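Local coordinates for protein 2-dehydropantoate 2-reductase (Geobacter metallireducens, PDB 3HN2) that probably catalyses the NADPH-dependent reduction of 2-dehydropantoate (ketopantoate) to (R)-pantoate, a step in pantothenate biosynthesis, at residues 104-109 with 275-280; 148-151 with 157-160; 187-192 with 247-252; 219-224 with 240-245; 227-230 with 236-239. All blocks are in the same frame, centred on the assembly; numbering follows the deposited sequence.

Interaction 1: residues 104-109 with 275-280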
# COMPACT_ATOMS: atom_id res chain seq x y z
N ASN A 104 2.97 -3.74 -20.03
CA ASN A 104 2.46 -2.45 -19.58
C ASN A 104 1.96 -1.54 -20.70
O ASN A 104 2.42 -1.62 -21.83
CB ASN A 104 3.53 -1.72 -18.76
CG ASN A 104 3.86 -2.44 -17.47
OD1 ASN A 104 3.16 -3.37 -17.06
ND2 ASN A 104 4.92 -2.00 -16.81
N GLY A 105 1.00 -0.68 -20.35
CA GLY A 105 0.50 0.32 -21.26
C GLY A 105 -0.59 -0.22 -22.16
O GLY A 105 -1.28 -1.17 -21.80
N LEU A 106 -0.72 0.39 -23.33
CA LEU A 106 -1.78 0.05 -24.25
C LEU A 106 -1.27 -0.52 -25.57
O LEU A 106 -0.06 -0.66 -25.77
CB LEU A 106 -2.60 1.29 -24.56
CG LEU A 106 -3.43 1.97 -23.49
CD1 LEU A 106 -4.16 3.13 -24.15
CD2 LEU A 106 -4.42 1.04 -22.82
N GLY A 107 -2.21 -0.85 -26.45
CA GLY A 107 -1.89 -1.26 -27.81
C GLY A 107 -1.46 -2.70 -27.96
O GLY A 107 -1.52 -3.25 -29.06
N ASN A 108 -1.01 -3.30 -26.86
CA ASN A 108 -0.47 -4.65 -26.84
C ASN A 108 -1.50 -5.69 -27.24
O ASN A 108 -1.23 -6.54 -28.10
CB ASN A 108 0.10 -4.98 -25.45
CG ASN A 108 1.13 -3.96 -24.98
OD1 ASN A 108 1.93 -3.45 -25.78
ND2 ASN A 108 1.13 -3.67 -23.69
N GLU A 109 -2.69 -5.58 -26.66
CA GLU A 109 -3.80 -6.48 -26.99
C GLU A 109 -4.15 -6.40 -28.47
O GLU A 109 -4.35 -7.42 -29.12
CB GLU A 109 -5.03 -6.17 -26.15
CG GLU A 109 -4.99 -6.73 -24.73
CD GLU A 109 -4.36 -5.77 -23.70
OE1 GLU A 109 -4.03 -4.60 -24.03
OE2 GLU A 109 -4.20 -6.18 -22.54
N PHE A 275 2.89 6.09 -22.32
CA PHE A 275 2.60 7.52 -22.49
C PHE A 275 2.09 7.91 -23.88
O PHE A 275 1.04 8.54 -23.99
CB PHE A 275 3.84 8.36 -22.18
CG PHE A 275 4.24 8.36 -20.74
CD1 PHE A 275 3.77 9.36 -19.88
CD2 PHE A 275 5.11 7.40 -20.25
CE1 PHE A 275 4.17 9.38 -18.55
CE2 PHE A 275 5.50 7.41 -18.91
CZ PHE A 275 5.02 8.40 -18.06
N ARG A 276 2.84 7.57 -24.92
CA ARG A 276 2.53 8.10 -26.26
C ARG A 276 1.28 7.48 -26.89
O ARG A 276 0.53 8.18 -27.58
CB ARG A 276 3.74 8.02 -27.20
CG ARG A 276 4.85 9.03 -26.88
CD ARG A 276 4.39 10.46 -27.15
NE ARG A 276 5.38 11.46 -26.75
CZ ARG A 276 5.11 12.76 -26.61
NH1 ARG A 276 3.88 13.21 -26.84
NH2 ARG A 276 6.07 13.61 -26.23
N THR A 277 1.05 6.20 -26.61
CA THR A 277 -0.17 5.49 -27.04
C THR A 277 -1.46 6.01 -26.36
O THR A 277 -2.43 6.30 -27.07
CB THR A 277 -0.04 3.93 -26.91
OG1 THR A 277 1.16 3.49 -27.57
CG2 THR A 277 -1.23 3.22 -27.51
N PRO A 278 -1.49 6.12 -25.01
CA PRO A 278 -2.65 6.79 -24.40
C PRO A 278 -2.87 8.22 -24.85
O PRO A 278 -4.02 8.59 -25.10
CB PRO A 278 -2.32 6.74 -22.90
CG PRO A 278 -1.53 5.52 -22.77
CD PRO A 278 -0.61 5.59 -23.95
N LEU A 279 -1.80 9.01 -24.97
CA LEU A 279 -1.90 10.38 -25.47
C LEU A 279 -2.48 10.39 -26.88
O LEU A 279 -3.33 11.23 -27.18
CB LEU A 279 -0.54 11.10 -25.43
CG LEU A 279 -0.09 11.73 -24.11
CD1 LEU A 279 1.41 12.01 -24.11
CD2 LEU A 279 -0.87 12.99 -23.82
N ALA A 280 -2.02 9.46 -27.72
CA ALA A 280 -2.63 9.20 -29.03
C ALA A 280 -4.13 8.92 -28.92
O ALA A 280 -4.92 9.56 -29.61
CB ALA A 280 -1.93 8.05 -29.76
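The backbones come nearest at L106 and T277, whose CA atoms lie 6.3 Å apart, where the loop before helix 108-115 meets one flank of helix 271-284. No hydrogen bond links the two segments, and the contact is apolar. L106 reaches out from the loop toward the helix and touches two consecutive residues. Its CB meets the methyl CG2 of T277 at 3.8 Å. Further out, L106 CD1 rests on CG of the P278 ring, also at 3.8 Å. The L106 CG is anti to its carbonyl carbon (chi1 -66°), which directs CG and CD1 to P278. The T277 methyl faces the loop, while its hydroxyl turns back to the carbonyl of A272. This contact joins the Rossmann-type domain to the helical C-terminal domain; in ketopantoate reductases the active site lies in the cleft between these two. A backbone hydrogen bond also joins L106 and A273. Within the loop, N108 ND2 donates to N104 O at 3.1 Å, coming from well above the carbonyl plane. This bond ties the first turn of helix 108-115 back across the loop, with G107 at the N-cap position between them.

Interaction 2: residues 148-151 with 157-160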
# COMPACT_ATOMS: atom_id res chain seq x y z
N LEU A 148 -7.91 -10.49 -15.26
CA LEU A 148 -7.97 -11.11 -16.60
C LEU A 148 -9.18 -10.69 -17.42
O LEU A 148 -10.33 -10.87 -17.00
CB LEU A 148 -7.95 -12.64 -16.49
CG LEU A 148 -6.66 -13.33 -16.04
CD1 LEU A 148 -6.80 -14.82 -16.04
CD2 LEU A 148 -5.46 -12.90 -16.87
N GLY A 149 -8.93 -10.13 -18.60
CA GLY A 149 -10.00 -9.80 -19.54
C GLY A 149 -9.77 -10.37 -20.93
O GLY A 149 -8.63 -10.58 -21.35
N GLU A 150 -10.84 -10.64 -21.65
CA GLU A 150 -10.69 -11.03 -23.04
C GLU A 150 -10.83 -9.81 -23.94
O GLU A 150 -11.71 -8.98 -23.73
CB GLU A 150 -11.66 -12.14 -23.44
CG GLU A 150 -13.09 -11.93 -23.03
CD GLU A 150 -14.01 -13.05 -23.49
OE1 GLU A 150 -15.19 -13.00 -23.12
OE2 GLU A 150 -13.55 -13.97 -24.22
N PHE A 151 -9.93 -9.70 -24.92
CA PHE A 151 -9.99 -8.62 -25.89
C PHE A 151 -11.31 -8.66 -26.68
O PHE A 151 -12.07 -7.69 -26.66
CB PHE A 151 -8.78 -8.65 -26.82
CG PHE A 151 -8.80 -7.57 -27.87
CD1 PHE A 151 -8.60 -6.24 -27.51
CD2 PHE A 151 -9.03 -7.88 -29.21
CE1 PHE A 151 -8.63 -5.23 -28.46
CE2 PHE A 151 -9.06 -6.88 -30.18
CZ PHE A 151 -8.86 -5.55 -29.80
N GLY A 157 -15.85 -19.43 -19.55
CA GLY A 157 -15.07 -20.65 -19.35
C GLY A 157 -13.61 -20.42 -19.62
O GLY A 157 -12.79 -20.62 -18.73
N ARG A 158 -13.30 -19.95 -20.83
CA ARG A 158 -11.94 -19.56 -21.23
C ARG A 158 -11.24 -18.64 -20.22
O ARG A 158 -10.10 -18.90 -19.84
CB ARG A 158 -11.99 -18.92 -22.63
CG ARG A 158 -11.00 -17.78 -22.90
CD ARG A 158 -11.13 -17.28 -24.32
NE ARG A 158 -10.81 -15.86 -24.46
CZ ARG A 158 -10.41 -15.30 -25.60
NH1 ARG A 158 -10.14 -14.00 -25.66
NH2 ARG A 158 -10.25 -16.04 -26.68
N ILE A 159 -11.93 -17.61 -19.76
CA ILE A 159 -11.36 -16.62 -18.85
C ILE A 159 -11.34 -17.15 -17.41
O ILE A 159 -10.40 -16.87 -16.65
CB ILE A 159 -12.10 -15.25 -18.98
CG1 ILE A 159 -11.93 -14.69 -20.39
CG2 ILE A 159 -11.58 -14.22 -17.97
CD1 ILE A 159 -10.49 -14.58 -20.85
N GLU A 160 -12.35 -17.93 -17.04
CA GLU A 160 -12.41 -18.52 -15.71
C GLU A 160 -11.46 -19.70 -15.54
O GLU A 160 -10.95 -19.91 -14.44
CB GLU A 160 -13.85 -18.91 -15.32
CG GLU A 160 -14.81 -17.73 -15.12
CD GLU A 160 -14.47 -16.86 -13.91
OE1 GLU A 160 -13.88 -17.36 -12.92
OE2 GLU A 160 -14.81 -15.65 -13.94
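E150 and R158 meet where the end of strand 142-150 faces the start of helix 157-168, the first two elements of a beta-alpha-beta unit that strand 173-175 completes. The charged contact is a salt bridge, with E150 OE2 at 3.3 Å from R158 NE. The oxygen sits well out of the guanidinium plane, so the pairing is electrostatic, without a directed hydrogen bond. The carboxylate and guanidinium planes are turned 58° apart. R158 has a second polar partner, since its NH2 donates to the carbonyl of E119.

The apolar contacts centre on I159, which points from the helix to the strand. Its CD1 lies 3.7 Å from E150 CB. Its CG2 sits against the L148 carbonyl O at 3.7 Å. L148 and I159 both also touch strand 173-175, so the helix packs over neighbouring strands of the sheet.

E150 serves both kinds of contact. Its CG stands between the backbone N and the carbonyl carbon (chi1 48°), and the chain is extended beyond. This carries the carboxylate past I159 to the arginine. At the guanidinium edge, near its plane, R158 NH1 lies 3.3 Å from E150 CB.

Interaction 3: residues 187-192 with 247-252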
# COMPACT_ATOMS: atom_id res chain seq x y z
N LEU A 187 -3.24 2.73 -15.71
CA LEU A 187 -2.59 3.92 -16.29
C LEU A 187 -2.70 5.14 -15.38
O LEU A 187 -1.82 6.00 -15.39
CB LEU A 187 -3.18 4.23 -17.68
CG LEU A 187 -2.37 3.95 -18.96
CD1 LEU A 187 -1.16 3.03 -18.75
CD2 LEU A 187 -3.28 3.41 -20.09
N VAL A 188 -3.77 5.20 -14.59
CA VAL A 188 -3.95 6.24 -13.58
C VAL A 188 -2.83 6.20 -12.54
O VAL A 188 -2.45 7.23 -11.98
CB VAL A 188 -5.34 6.15 -12.91
CG1 VAL A 188 -5.46 7.13 -11.72
CG2 VAL A 188 -6.42 6.46 -13.91
N TRP A 189 -2.27 5.01 -12.30
CA TRP A 189 -1.15 4.87 -11.38
C TRP A 189 0.19 4.98 -12.10
O TRP A 189 1.12 5.66 -11.61
CB TRP A 189 -1.21 3.55 -10.62
CG TRP A 189 -0.26 3.55 -9.48
CD1 TRP A 189 -0.50 3.99 -8.20
CD2 TRP A 189 1.11 3.13 -9.51
NE1 TRP A 189 0.63 3.85 -7.44
CE2 TRP A 189 1.64 3.33 -8.21
CE3 TRP A 189 1.94 2.59 -10.50
CZ2 TRP A 189 2.96 3.02 -7.87
CZ3 TRP A 189 3.27 2.28 -10.17
CH2 TRP A 189 3.76 2.50 -8.87
N ASN A 190 0.30 4.29 -13.24
CA ASN A 190 1.56 4.13 -13.97
C ASN A 190 2.09 5.41 -14.59
O ASN A 190 3.28 5.54 -14.80
CB ASN A 190 1.41 3.08 -15.09
CG ASN A 190 1.93 1.71 -14.69
OD1 ASN A 190 2.19 1.43 -13.52
ND2 ASN A 190 2.06 0.83 -15.68
N ILE A 191 1.20 6.35 -14.90
CA ILE A 191 1.64 7.57 -15.56
C ILE A 191 2.31 8.57 -14.59
O ILE A 191 3.47 8.91 -14.83
CB ILE A 191 0.56 8.16 -16.52
CG1 ILE A 191 0.43 7.25 -17.75
CG2 ILE A 191 0.91 9.58 -16.94
CD1 ILE A 191 -0.63 7.67 -18.76
N PRO A 192 1.62 9.02 -13.50
CA PRO A 192 2.35 9.90 -12.55
C PRO A 192 3.59 9.26 -11.94
O PRO A 192 4.63 9.90 -11.89
CB PRO A 192 1.31 10.20 -11.46
CG PRO A 192 0.28 9.13 -11.61
CD PRO A 192 0.23 8.82 -13.07
N GLU A 247 -3.76 7.45 -1.75
CA GLU A 247 -3.65 6.74 -0.47
C GLU A 247 -3.02 5.35 -0.62
O GLU A 247 -2.33 4.89 0.29
CB GLU A 247 -5.02 6.61 0.20
CG GLU A 247 -5.59 7.91 0.76
CD GLU A 247 -6.99 7.75 1.34
OE1 GLU A 247 -7.64 8.77 1.63
OE2 GLU A 247 -7.44 6.59 1.51
N PHE A 248 -3.26 4.70 -1.76
CA PHE A 248 -2.71 3.36 -2.05
C PHE A 248 -1.19 3.38 -2.15
O PHE A 248 -0.52 2.53 -1.57
CB PHE A 248 -3.34 2.81 -3.34
CG PHE A 248 -2.69 1.56 -3.87
CD1 PHE A 248 -2.99 0.32 -3.32
CD2 PHE A 248 -1.81 1.62 -4.95
CE1 PHE A 248 -2.41 -0.84 -3.82
CE2 PHE A 248 -1.22 0.47 -5.45
CZ PHE A 248 -1.52 -0.76 -4.89
N THR A 249 -0.66 4.37 -2.87
CA THR A 249 0.78 4.51 -3.10
C THR A 249 1.50 4.94 -1.81
O THR A 249 2.70 4.72 -1.67
CB THR A 249 1.08 5.51 -4.26
OG1 THR A 249 0.01 5.47 -5.21
CG2 THR A 249 2.35 5.15 -5.01
N ASP A 250 0.74 5.51 -0.88
CA ASP A 250 1.26 5.98 0.41
C ASP A 250 1.57 4.82 1.38
O ASP A 250 2.20 5.04 2.42
CB ASP A 250 0.24 6.93 1.04
CG ASP A 250 0.89 8.14 1.69
OD1 ASP A 250 0.23 9.20 1.74
OD2 ASP A 250 2.05 8.05 2.14
N ALA A 251 1.14 3.61 1.03
CA ALA A 251 1.40 2.41 1.83
C ALA A 251 2.57 1.60 1.28
O ALA A 251 2.80 0.46 1.69
CB ALA A 251 0.14 1.55 1.89
N MET A 252 3.31 2.20 0.34
CA MET A 252 4.35 1.49 -0.39
C MET A 252 5.72 1.85 0.11
O MET A 252 6.71 1.27 -0.34
CB MET A 252 4.26 1.81 -1.88
CG MET A 252 3.20 1.04 -2.64
SD MET A 252 3.14 1.70 -4.30
CE MET A 252 2.74 0.23 -5.27
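The W189 indole and the F248 ring form an offset edge-to-face pair. The edge of F248 is directed at the face of the indole five-membered ring, with centroids 5.9 Å apart and planes at 82°. Two more rings join: F193 stacks with W189, and F127, from strand 121-129, meets both W189 and F248. N190 OD1 lies at the edge of the indole, in its plane. Also at the indole edge, W189 NE1 donates to T249 OG1 at 2.8 Å. This bond is noticeably bent, with an angle of 138° at the hydrogen, and the oxygen is slightly tilted from the ring plane. T249 OG1 is gripped twice, because the hydroxyl also bonds to the carbonyl of M245 one turn earlier. The T249 methyl leans on the indole too, with CG2 3.2 Å from W189 NE1.

M252 makes a Met-aromatic contact. Its SD lies 3.8 Å from W189 CZ2 and approaches the ring obliquely. W189 CG is anti to the backbone N (chi1 -167°), which projects the indole from helix 179-200 toward the end of helix 241-249 and the type I turn T249-M252.

F248 and M252 pack on E247 and A251 of the second subunit, so this end of the contact is part of the dimer interface. Helix 211-229 lines another flank of helix 179-200, through V224, I225 and I220.

Interaction 4: residues 219-224 with 240-245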
# COMPACT_ATOMS: atom_id res chain seq x y z
N GLY A 219 -3.48 16.19 -10.71
CA GLY A 219 -3.76 16.76 -12.02
C GLY A 219 -3.43 15.82 -13.16
O GLY A 219 -4.23 15.67 -14.10
N ILE A 220 -2.27 15.18 -13.07
CA ILE A 220 -1.85 14.16 -14.03
C ILE A 220 -2.90 13.04 -14.08
O ILE A 220 -3.36 12.66 -15.16
CB ILE A 220 -0.46 13.58 -13.69
CG1 ILE A 220 0.63 14.63 -13.94
CG2 ILE A 220 -0.15 12.33 -14.52
CD1 ILE A 220 1.94 14.34 -13.22
N MET A 221 -3.28 12.57 -12.89
CA MET A 221 -4.29 11.54 -12.72
C MET A 221 -5.65 11.88 -13.32
O MET A 221 -6.24 11.06 -14.03
CB MET A 221 -4.46 11.21 -11.25
CG MET A 221 -3.38 10.30 -10.74
SD MET A 221 -3.85 9.59 -9.17
CE MET A 221 -2.42 8.55 -8.96
N LEU A 222 -6.14 13.10 -13.05
CA LEU A 222 -7.39 13.58 -13.64
C LEU A 222 -7.42 13.60 -15.18
O LEU A 222 -8.48 13.45 -15.78
CB LEU A 222 -7.75 14.96 -13.11
CG LEU A 222 -8.28 15.00 -11.67
CD1 LEU A 222 -8.04 16.37 -11.00
CD2 LEU A 222 -9.75 14.64 -11.65
N GLU A 223 -6.25 13.79 -15.80
CA GLU A 223 -6.12 13.84 -17.25
C GLU A 223 -6.27 12.46 -17.85
O GLU A 223 -7.00 12.28 -18.83
CB GLU A 223 -4.78 14.44 -17.65
CG GLU A 223 -4.66 15.94 -17.42
CD GLU A 223 -3.35 16.52 -17.92
OE1 GLU A 223 -2.61 15.83 -18.66
OE2 GLU A 223 -3.06 17.69 -17.57
N VAL A 224 -5.58 11.49 -17.24
CA VAL A 224 -5.65 10.07 -17.61
C VAL A 224 -7.08 9.54 -17.52
O VAL A 224 -7.54 8.80 -18.40
CB VAL A 224 -4.70 9.22 -16.74
CG1 VAL A 224 -4.74 7.76 -17.12
CG2 VAL A 224 -3.27 9.74 -16.85
N GLY A 240 -11.93 10.56 -7.67
CA GLY A 240 -12.11 9.93 -6.37
C GLY A 240 -11.32 8.64 -6.42
O GLY A 240 -10.77 8.22 -5.40
N TYR A 241 -11.25 8.02 -7.61
CA TYR A 241 -10.25 6.98 -7.87
C TYR A 241 -8.83 7.57 -7.77
O TYR A 241 -7.86 6.83 -7.58
CB TYR A 241 -10.46 6.23 -9.23
CG TYR A 241 -9.46 5.09 -9.43
CD1 TYR A 241 -8.38 5.23 -10.27
CD2 TYR A 241 -9.55 3.92 -8.70
CE1 TYR A 241 -7.45 4.23 -10.40
CE2 TYR A 241 -8.63 2.90 -8.83
CZ TYR A 241 -7.59 3.06 -9.69
OH TYR A 241 -6.63 2.05 -9.84
N VAL A 242 -8.74 8.90 -7.89
CA VAL A 242 -7.53 9.67 -7.60
C VAL A 242 -7.15 9.49 -6.14
O VAL A 242 -6.09 8.94 -5.84
CB VAL A 242 -7.73 11.19 -7.89
CG1 VAL A 242 -6.57 12.03 -7.31
CG2 VAL A 242 -7.86 11.45 -9.36
N ASP A 243 -8.06 9.90 -5.24
CA ASP A 243 -7.88 9.83 -3.79
C ASP A 243 -7.46 8.43 -3.36
O ASP A 243 -6.69 8.26 -2.41
CB ASP A 243 -9.17 10.22 -3.07
CG ASP A 243 -9.58 11.66 -3.34
OD1 ASP A 243 -10.13 11.93 -4.43
OD2 ASP A 243 -9.36 12.52 -2.47
N ASP A 244 -7.95 7.45 -4.11
CA ASP A 244 -7.70 6.05 -3.84
C ASP A 244 -6.33 5.55 -4.32
O ASP A 244 -5.84 4.57 -3.78
CB ASP A 244 -8.83 5.18 -4.43
CG ASP A 244 -10.19 5.45 -3.77
OD1 ASP A 244 -10.22 5.74 -2.55
OD2 ASP A 244 -11.22 5.38 -4.46
N MET A 245 -5.70 6.20 -5.31
CA MET A 245 -4.34 5.78 -5.71
C MET A 245 -3.33 6.68 -4.97
O MET A 245 -2.15 6.34 -4.83
CB MET A 245 -4.12 5.87 -7.23
CG MET A 245 -5.06 5.01 -8.13
SD MET A 245 -5.31 3.33 -7.53
CE MET A 245 -3.85 2.51 -8.12
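M245 N donates to V242 O at 2.8 Å inside helix 241-249. This i to i+3 bond joins two residues that both face M221. The same M245 N has a weaker bond to Y241 O, and D244 N bonds to G240 O at 3.2 Å. No hydrogen bond crosses between the segments.

The side chains that meet are apolar. M221 lies along the turn. Its CB touches V242 CG2 at 3.9 Å. Its sulfur passes the V242 backbone, with SD 4.0 Å from V242 CA. Its terminal methyl CE then reaches M245 CB at 3.6 Å. The M221 chain is extended beyond CG (chi2 -165°, chi3 177°), which lets one side chain span both residues. The M245 side chain crosses it at about a right angle and is folded, so that only its base meets M221 while its far end turns to W189 of helix 179-200.

Helices 211-229 and 241-249 belong to the all-helical C-terminal domain, of the 6-phosphogluconate dehydrogenase C-terminal type. The N-to-C directions of their short segments differ by 131°, between perpendicular and antiparallel, with axes 10.1 Å apart at closest approach. V242 provides most of the contact from the second helix. Its CG2 also comes within 4.3 Å of L222 CG; L222 is exposed to solvent. V242 also touches R218 and I225 of helix 211-229. M221 also packs on F193 of helix 179-200.

Interaction 5: residues 227-230 with 236-239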
# COMPACT_ATOMS: atom_id res chain seq x y z
N GLY A 227 -9.08 11.09 -20.36
CA GLY A 227 -8.73 10.36 -21.57
C GLY A 227 -9.30 8.96 -21.57
O GLY A 227 -9.49 8.37 -22.63
N ALA A 228 -9.58 8.43 -20.38
CA ALA A 228 -10.17 7.11 -20.24
C ALA A 228 -11.67 7.14 -20.48
O ALA A 228 -12.21 6.28 -21.16
CB ALA A 228 -9.88 6.54 -18.87
N ASN A 229 -12.34 8.14 -19.91
CA ASN A 229 -13.80 8.21 -19.93
C ASN A 229 -14.42 8.48 -21.29
O ASN A 229 -15.58 8.15 -21.52
CB ASN A 229 -14.30 9.21 -18.89
CG ASN A 229 -14.21 8.67 -17.48
OD1 ASN A 229 -14.32 7.46 -17.26
ND2 ASN A 229 -14.00 9.56 -16.51
N ALA A 230 -13.64 9.07 -22.18
CA ALA A 230 -14.09 9.30 -23.55
C ALA A 230 -13.53 8.26 -24.52
O ALA A 230 -13.26 8.57 -25.68
CB ALA A 230 -13.74 10.71 -23.99
N PHE A 236 -18.06 4.32 -16.50
CA PHE A 236 -17.20 5.50 -16.32
C PHE A 236 -16.31 5.42 -15.09
O PHE A 236 -16.78 5.09 -14.00
CB PHE A 236 -18.06 6.77 -16.24
CG PHE A 236 -18.27 7.45 -17.56
CD1 PHE A 236 -17.80 8.74 -17.78
CD2 PHE A 236 -18.94 6.80 -18.60
CE1 PHE A 236 -17.99 9.38 -19.00
CE2 PHE A 236 -19.13 7.43 -19.83
CZ PHE A 236 -18.65 8.72 -20.03
N ILE A 237 -15.03 5.71 -15.28
CA ILE A 237 -14.10 5.86 -14.16
C ILE A 237 -14.36 7.20 -13.53
O ILE A 237 -14.25 8.25 -14.18
CB ILE A 237 -12.61 5.76 -14.59
CG1 ILE A 237 -12.36 4.47 -15.38
CG2 ILE A 237 -11.70 5.83 -13.37
CD1 ILE A 237 -11.00 4.40 -16.04
N ALA A 238 -14.76 7.17 -12.26
CA ALA A 238 -15.00 8.39 -11.51
C ALA A 238 -13.67 8.90 -11.02
O ALA A 238 -12.75 8.12 -10.82
CB ALA A 238 -15.91 8.09 -10.32
N ASP A 239 -13.55 10.22 -10.87
CA ASP A 239 -12.49 10.76 -10.01
C ASP A 239 -12.91 10.56 -8.57
O ASP A 239 -14.10 10.41 -8.27
CB ASP A 239 -12.11 12.22 -10.31
CG ASP A 239 -13.28 13.07 -10.78
OD1 ASP A 239 -13.11 13.80 -11.78
OD2 ASP A 239 -14.36 13.01 -10.16
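The N229 amide reaches across to the backbone of I237 and grips both of its polar atoms. N229 ND2 donates to I237 O at 2.7 Å, in the carbonyl plane and fairly straight at 156°. In return, I237 N donates to N229 OD1, also at 2.7 Å but more bent, at 131°. The amide thus bonds to both the N-H and the C=O of one residue, as a strand residue does in a hydrogen-bonded antiparallel pair, and this fixes its rotation. The N229 CG is anti to its own carbonyl carbon, beside the backbone N, which points the amide toward the loop.

The F236 ring lies over one face of the same amide, nearly parallel to it. The amide and ring planes are only 21° apart, and F236 CD1 is 3.6 Å from N229 CG. The ring continues past the side chain to the N229 carbonyl, where F236 CZ comes to 3.5 Å from N229 O, at an oblique approach. F236 itself is exposed.

These residues close the connection between helix 211-229 and helix 241-249 in the helical C-terminal domain. N229 belongs to the last part of 211-229, and F236 and I237 belong to the loop that leads to the second helix. On the buried side the I237 side chain turns inward, and its CD1 meets A228 CB at 3.7 Å. W184 of helix 179-200 touches both A228 and I237 there. R181 of the same helix packs on I237 and makes a weak hydrogen bond to F236 O.

Overall arrangement
Interaction 2 lies in the Rossmann-type domain, and interactions 3, 4 and 5 in the helical C-terminal domain. Interaction 1 lies at the junction of the two, which flank the active-site cleft in this family. Its chain loop encloses all the others. Interaction 2 closes first; interaction 5 is then nested in 4, and both in 3. The centres of 3 and 4 are about 9 Å apart, and those of 4 and 5 about 10 Å. Helix 241-249 serves 3 and 4, and helix 211-229 serves 4 and 5. Helix 179-200 supplies one side of 3, touches 4 and 5, and meets 1 at L187. Interaction 2 stands 21 to 27 Å from the others, centre to centre, but touches 1 through E109 and F151.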